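Local coordinates for probable branched-chain-amino-acid aminotransferase (Thermotoga maritima MSB8, PDB 3CSW), which probably transfers the amino group between leucine, isoleucine or valine and 2-oxoglutarate, using pyridoxal 5'-phosphate as cofactor, at residues 118-129 with 241-251. Sequence-based numbering, arbitrary orientation. Where two conformers were deposited one is given.
Sequences IPDLETGVEVKI and SAGVVPVRRLN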
ATOM      1  N   ILE A 118      26.114  28.426  11.168  1.00 73.24           N
ATOM      2  CA  ILE A 118      26.260  26.987  11.102  1.00 75.26           C
ATOM      3  C   ILE A 118      27.017  26.517  12.341  1.00 76.21           C
ATOM      4  O   ILE A 118      28.143  26.961  12.576  1.00 76.65           O
ATOM      5  CB  ILE A 118      27.001  26.585   9.787  1.00 75.97           C
ATOM      6  CG1 ILE A 118      26.890  25.084   9.550  1.00 77.51           C
ATOM      7  CG2 ILE A 118      28.479  27.072   9.785  1.00 77.36           C
ATOM      8  CD1 ILE A 118      25.440  24.615   9.390  1.00 79.70           C
ATOM      9  N   PRO A 119      26.402  25.627  13.144  1.00 77.66           N
ATOM     10  CA  PRO A 119      27.023  25.167  14.396  1.00 78.56           C
ATOM     11  C   PRO A 119      28.096  24.076  14.236  1.00 79.03           C
ATOM     12  O   PRO A 119      28.283  23.538  13.138  1.00 78.35           O
ATOM     13  CB  PRO A 119      25.828  24.630  15.190  1.00 79.03           C
ATOM     14  CG  PRO A 119      24.861  24.156  14.146  1.00 78.68           C
ATOM     15  CD  PRO A 119      25.079  25.006  12.925  1.00 77.98           C
ATOM     16  N   ASP A 120      28.789  23.766  15.334  1.00 79.74           N
ATOM     17  CA  ASP A 120      29.816  22.720  15.345  1.00 80.29           C
ATOM     18  C   ASP A 120      29.147  21.369  15.561  1.00 77.18           C
ATOM     19  O   ASP A 120      28.692  21.049  16.664  1.00 76.57           O
ATOM     20  CB  ASP A 120      30.878  22.970  16.430  1.00 82.28           C
ATOM     21  CG  ASP A 120      32.045  21.961  16.369  1.00 87.96           C
ATOM     22  OD1 ASP A 120      32.399  21.491  15.256  1.00 90.44           O
ATOM     23  OD2 ASP A 120      32.614  21.647  17.442  1.00 95.14           O
ATOM     24  N   LEU A 121      29.101  20.584  14.490  1.00 74.02           N
ATOM     25  CA  LEU A 121      28.451  19.293  14.505  1.00 71.32           C
ATOM     26  C   LEU A 121      29.480  18.163  14.508  1.00 69.11           C
ATOM     27  O   LEU A 121      29.161  17.037  14.158  1.00 69.64           O
ATOM     28  CB  LEU A 121      27.505  19.185  13.295  1.00 70.81           C
ATOM     29  CG  LEU A 121      26.484  20.324  13.100  1.00 69.35           C
ATOM     30  CD1 LEU A 121      25.670  20.096  11.853  1.00 70.69           C
ATOM     31  CD2 LEU A 121      25.550  20.505  14.294  1.00 63.83           C
ATOM     32  N   GLU A 122      30.710  18.450  14.928  1.00 67.38           N
ATOM     33  CA  GLU A 122      31.765  17.430  14.969  1.00 64.68           C
ATOM     34  C   GLU A 122      31.414  16.326  15.969  1.00 61.28           C
ATOM     35  O   GLU A 122      31.749  15.169  15.759  1.00 62.82           O
ATOM     36  CB  GLU A 122      33.131  18.058  15.316  1.00 65.35           C
ATOM     37  N   THR A 123      30.738  16.702  17.051  1.00 56.05           N
ATOM     38  CA  THR A 123      30.258  15.766  18.077  1.00 52.32           C
ATOM     39  C   THR A 123      29.022  14.876  17.685  1.00 46.15           C
ATOM     40  O   THR A 123      28.620  13.983  18.433  1.00 44.15           O
ATOM     41  CB  THR A 123      29.905  16.559  19.353  1.00 53.44           C
ATOM     42  OG1 THR A 123      29.313  15.683  20.322  1.00 60.05           O
ATOM     43  CG2 THR A 123      28.920  17.701  19.034  1.00 56.23           C
ATOM     44  N   GLY A 124      28.421  15.120  16.532  1.00 40.69           N
ATOM     45  CA  GLY A 124      27.280  14.316  16.075  1.00 39.35           C
ATOM     46  C   GLY A 124      25.929  14.828  16.557  1.00 37.46           C
ATOM     47  O   GLY A 124      25.843  15.587  17.529  1.00 35.74           O
ATOM     48  N   VAL A 125      24.861  14.434  15.867  1.00 34.22           N
ATOM     49  CA  VAL A 125      23.520  14.866  16.255  1.00 31.20           C
ATOM     50  C   VAL A 125      22.652  13.646  16.586  1.00 31.63           C
ATOM     51  O   VAL A 125      23.041  12.493  16.299  1.00 30.70           O
ATOM     52  CB  VAL A 125      22.848  15.723  15.132  1.00 32.00           C
ATOM     53  CG1 VAL A 125      23.703  16.957  14.790  1.00 27.90           C
ATOM     54  CG2 VAL A 125      22.550  14.876  13.861  1.00 26.39           C
ATOM     55  N   GLU A 126      21.526  13.927  17.244  1.00 30.75           N
ATOM     56  CA  GLU A 126      20.449  12.950  17.511  0.50 30.34           C
ATOM     57  C   GLU A 126      19.373  13.081  16.440  1.00 30.37           C
ATOM     58  O   GLU A 126      18.991  14.187  16.078  1.00 29.48           O
ATOM     59  CB  GLU A 126      19.791  13.226  18.875  0.50 31.00           C
ATOM     60  CG  GLU A 126      18.435  12.500  19.149  0.50 31.09           C
ATOM     61  CD  GLU A 126      18.579  11.033  19.555  0.50 30.20           C
ATOM     62  OE1 GLU A 126      19.595  10.692  20.172  0.50 32.67           O
ATOM     63  OE2 GLU A 126      17.667  10.235  19.300  0.50 14.15           O
ATOM     64  N   VAL A 127      18.887  11.950  15.926  1.00 29.69           N
ATOM     65  CA  VAL A 127      17.755  11.919  15.000  1.00 28.41           C
ATOM     66  C   VAL A 127      16.775  10.856  15.516  1.00 29.36           C
ATOM     67  O   VAL A 127      17.148   9.945  16.284  1.00 30.15           O
ATOM     68  CB  VAL A 127      18.156  11.616  13.518  1.00 28.81           C
ATOM     69  CG1 VAL A 127      19.139  12.626  13.016  1.00 26.10           C
ATOM     70  CG2 VAL A 127      18.749  10.226  13.369  1.00 23.51           C
ATOM     71  N   LYS A 128      15.519  10.969  15.108  1.00 30.08           N
ATOM     72  CA  LYS A 128      14.511   9.989  15.480  1.00 29.92           C
ATOM     73  C   LYS A 128      13.670   9.607  14.281  1.00 28.86           C
ATOM     74  O   LYS A 128      13.488  10.419  13.372  1.00 31.40           O
ATOM     75  CB  LYS A 128      13.613  10.551  16.591  1.00 30.72           C
ATOM     76  CG  LYS A 128      14.330  10.732  17.871  1.00 34.18           C
ATOM     77  CD  LYS A 128      13.481  11.370  18.930  1.00 40.31           C
ATOM     78  CE  LYS A 128      14.317  11.645  20.160  1.00 43.38           C
ATOM     79  NZ  LYS A 128      13.438  11.958  21.308  1.00 49.98           N
ATOM     80  N   ILE A 129      13.145   8.378  14.279  1.00 29.96           N
ATOM     81  CA  ILE A 129      12.164   7.941  13.256  1.00 28.70           C
ATOM     82  C   ILE A 129      10.892   8.809  13.395  1.00 28.12           C
ATOM     83  O   ILE A 129      10.337   8.950  14.481  1.00 30.14           O
ATOM     84  CB  ILE A 129      11.803   6.403  13.368  1.00 30.27           C
ATOM     85  CG1 ILE A 129      13.054   5.515  13.247  1.00 29.72           C
ATOM     86  CG2 ILE A 129      10.811   5.968  12.283  1.00 27.74           C
ATOM     87  CD1 ILE A 129      13.882   5.736  11.969  1.00 30.96           C
ATOM     88  N   SER A 241      22.805  23.697   4.094  1.00 31.41           N
ATOM     89  CA  SER A 241      23.412  24.646   5.017  1.00 34.27           C
ATOM     90  C   SER A 241      24.649  24.111   5.695  1.00 34.56           C
ATOM     91  O   SER A 241      25.623  24.843   5.812  1.00 37.54           O
ATOM     92  CB  SER A 241      22.396  25.178   6.052  1.00 34.87           C
ATOM     93  OG  SER A 241      21.798  24.132   6.793  1.00 39.78           O
ATOM     94  N   ALA A 242      24.632  22.835   6.073  1.00 32.31           N
ATOM     95  CA  ALA A 242      25.657  22.257   6.917  1.00 30.81           C
ATOM     96  C   ALA A 242      26.589  21.260   6.228  1.00 32.62           C
ATOM     97  O   ALA A 242      27.656  20.993   6.748  1.00 34.02           O
ATOM     98  CB  ALA A 242      24.999  21.601   8.148  1.00 31.06           C
ATOM     99  N   GLY A 243      26.214  20.713   5.074  1.00 32.87           N
ATOM    100  CA  GLY A 243      27.055  19.723   4.388  1.00 32.77           C
ATOM    101  C   GLY A 243      26.851  18.325   4.970  1.00 31.48           C
ATOM    102  O   GLY A 243      25.725  17.845   5.001  1.00 33.04           O
ATOM    103  N   VAL A 244      27.923  17.687   5.444  1.00 29.92           N
ATOM    104  CA  VAL A 244      27.828  16.352   6.075  1.00 29.93           C
ATOM    105  C   VAL A 244      27.622  16.498   7.582  1.00 30.17           C
ATOM    106  O   VAL A 244      28.384  17.181   8.239  1.00 29.45           O
ATOM    107  CB  VAL A 244      29.074  15.482   5.794  1.00 31.21           C
ATOM    108  CG1 VAL A 244      29.047  14.180   6.628  1.00 29.00           C
ATOM    109  CG2 VAL A 244      29.198  15.187   4.314  1.00 28.52           C
ATOM    110  N   VAL A 245      26.574  15.863   8.111  1.00 31.11           N
ATOM    111  CA  VAL A 245      26.214  15.951   9.511  1.00 29.95           C
ATOM    112  C   VAL A 245      26.230  14.544  10.117  1.00 31.23           C
ATOM    113  O   VAL A 245      25.363  13.721   9.818  1.00 31.35           O
ATOM    114  CB  VAL A 245      24.830  16.651   9.702  1.00 32.42           C
ATOM    115  CG1 VAL A 245      24.465  16.779  11.183  1.00 27.49           C
ATOM    116  CG2 VAL A 245      24.839  18.057   9.042  1.00 24.64           C
ATOM    117  N   PRO A 246      27.222  14.253  10.976  1.00 30.30           N
ATOM    118  CA  PRO A 246      27.304  12.925  11.571  1.00 30.48           C
ATOM    119  C   PRO A 246      26.181  12.677  12.558  1.00 30.87           C
ATOM    120  O   PRO A 246      25.792  13.601  13.279  1.00 29.56           O
ATOM    121  CB  PRO A 246      28.652  12.940  12.321  1.00 31.13           C
ATOM    122  CG  PRO A 246      29.295  14.178  11.993  1.00 29.48           C
ATOM    123  CD  PRO A 246      28.296  15.129  11.460  1.00 32.05           C
ATOM    124  N   VAL A 247      25.667  11.447  12.577  1.00 31.48           N
ATOM    125  CA  VAL A 247      24.604  11.070  13.504  1.00 30.89           C
ATOM    126  C   VAL A 247      25.209  10.194  14.583  1.00 30.58           C
ATOM    127  O   VAL A 247      25.705   9.093  14.302  1.00 31.27           O
ATOM    128  CB  VAL A 247      23.420  10.322  12.816  1.00 31.73           C
ATOM    129  CG1 VAL A 247      22.422   9.786  13.869  1.00 25.06           C
ATOM    130  CG2 VAL A 247      22.697  11.235  11.758  1.00 23.43           C
ATOM    131  N   ARG A 248      25.191  10.673  15.823  1.00 31.54           N
ATOM    132  CA  ARG A 248      25.700   9.847  16.927  1.00 32.09           C
ATOM    133  C   ARG A 248      24.664   8.902  17.564  1.00 30.87           C
ATOM    134  O   ARG A 248      25.039   7.894  18.176  1.00 30.52           O
ATOM    135  CB  ARG A 248      26.371  10.704  17.987  1.00 33.16           C
ATOM    136  CG  ARG A 248      25.488  11.439  18.872  1.00 37.78           C
ATOM    137  CD  ARG A 248      26.286  12.026  20.075  1.00 47.71           C
ATOM    138  NE  ARG A 248      25.512  13.164  20.542  1.00 52.33           N
ATOM    139  CZ  ARG A 248      24.370  13.074  21.230  1.00 58.41           C
ATOM    140  NH1 ARG A 248      23.883  11.887  21.609  1.00 62.02           N
ATOM    141  NH2 ARG A 248      23.708  14.186  21.554  1.00 63.18           N
ATOM    142  N   ARG A 249      23.373   9.216  17.385  1.00 30.53           N
ATOM    143  CA  ARG A 249      22.292   8.433  17.975  1.00 30.51           C
ATOM    144  C   ARG A 249      20.987   8.499  17.134  1.00 30.14           C
ATOM    145  O   ARG A 249      20.575   9.574  16.714  1.00 28.01           O
ATOM    146  CB  ARG A 249      22.057   8.984  19.371  1.00 30.10           C
ATOM    147  CG  ARG A 249      21.224   8.161  20.289  1.00 31.67           C
ATOM    148  CD  ARG A 249      21.458   8.688  21.700  1.00 40.10           C
ATOM    149  NE  ARG A 249      20.931   7.817  22.742  1.00 46.41           N
ATOM    150  CZ  ARG A 249      19.773   8.007  23.376  1.00 57.63           C
ATOM    151  NH1 ARG A 249      18.989   9.046  23.072  1.00 59.99           N
ATOM    152  NH2 ARG A 249      19.387   7.147  24.326  1.00 53.76           N
ATOM    153  N   LEU A 250      20.400   7.333  16.855  1.00 27.46           N
ATOM    154  CA  LEU A 250      19.100   7.202  16.217  1.00 28.46           C
ATOM    155  C   LEU A 250      18.156   6.621  17.256  1.00 27.44           C
ATOM    156  O   LEU A 250      18.375   5.529  17.748  1.00 28.49           O
ATOM    157  CB  LEU A 250      19.180   6.273  14.989  1.00 29.44           C
ATOM    158  CG  LEU A 250      17.888   5.798  14.319  1.00 28.88           C
ATOM    159  CD1 LEU A 250      17.049   6.970  13.775  1.00 27.51           C
ATOM    160  CD2 LEU A 250      18.209   4.726  13.229  1.00 27.83           C
ATOM    161  N   ASN A 251      17.094   7.344  17.581  1.00 29.00           N
ATOM    162  CA  ASN A 251      16.191   6.931  18.643  1.00 30.11           C
ATOM    163  C   ASN A 251      17.052   6.691  19.909  1.00 30.34           C
ATOM    164  O   ASN A 251      17.697   7.627  20.386  1.00 29.09           O
ATOM    165  CB  ASN A 251      15.330   5.714  18.222  1.00 30.57           C
ATOM    166  CG  ASN A 251      14.201   6.071  17.248  1.00 28.95           C
ATOM    167  OD1 ASN A 251      14.192   7.123  16.627  1.00 35.12           O
ATOM    168  ND2 ASN A 251      13.237   5.177  17.125  1.00 34.25           N
TER
HETATM  169  O   HOH W   1      10.698   7.248  16.741  1.00 32.31           O
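Strand 125-129 crosses strand 243-247 at 76°, meeting its end at Val125-Val247, and then runs parallel to strand 249-250 through Glu126-Arg249 and Val127-Leu250, the skipped Arg248 making a beta bulge at the corner. Val125 N bonds to Pro246 O at 2.9 Å, while Val125 O receives Arg248 N and, weakly, Arg249 N, so one carbonyl serves both residues of the bulge. Beyond it, Val127 N reaches Arg249 O and Asn251 N returns to Val127 O. The Asn251 side chain carries the pairing one step further: with CG beside its own backbone N (chi1 -75°), OD1 offers a lone pair to Ile129 N at 2.9 Å, and its ND2 weakly donates to a water that also binds Ile129 O. With an alanine here, Ile129 N would probably lose its acceptor and the water its amide partner, leaving the strand end less firmly held. On the face of Val125 and Val127, Val127 CG2 touches both Val247 CG1 and Leu250 CD1, 3.7 Å from each, and Ile129 CD1 meets the same leucine methyl; Leu237 and helix 226-230 add to this apolar layer. On the other face, in one of two Glu126 conformers, OE1 lies alongside the aliphatic part of Arg249; its salt bridge to NH1 is weak at 3.4 Å and tentative, the charged planes 59° apart. Upstream, in a poorly ordered part of the loop, Leu121 CD1 rests against both methyls of Val245, 3.6 Å from CG2; Leu121 O, which accepts Gly124 N to close a type I turn, also lies against Pro246 CD. The corner at Arg248 carries the chain from strand 243-247, outermost in its sheet within this chain, into the mixed sheet containing 125-129, linking two sheets of the class-IV aminotransferase fold.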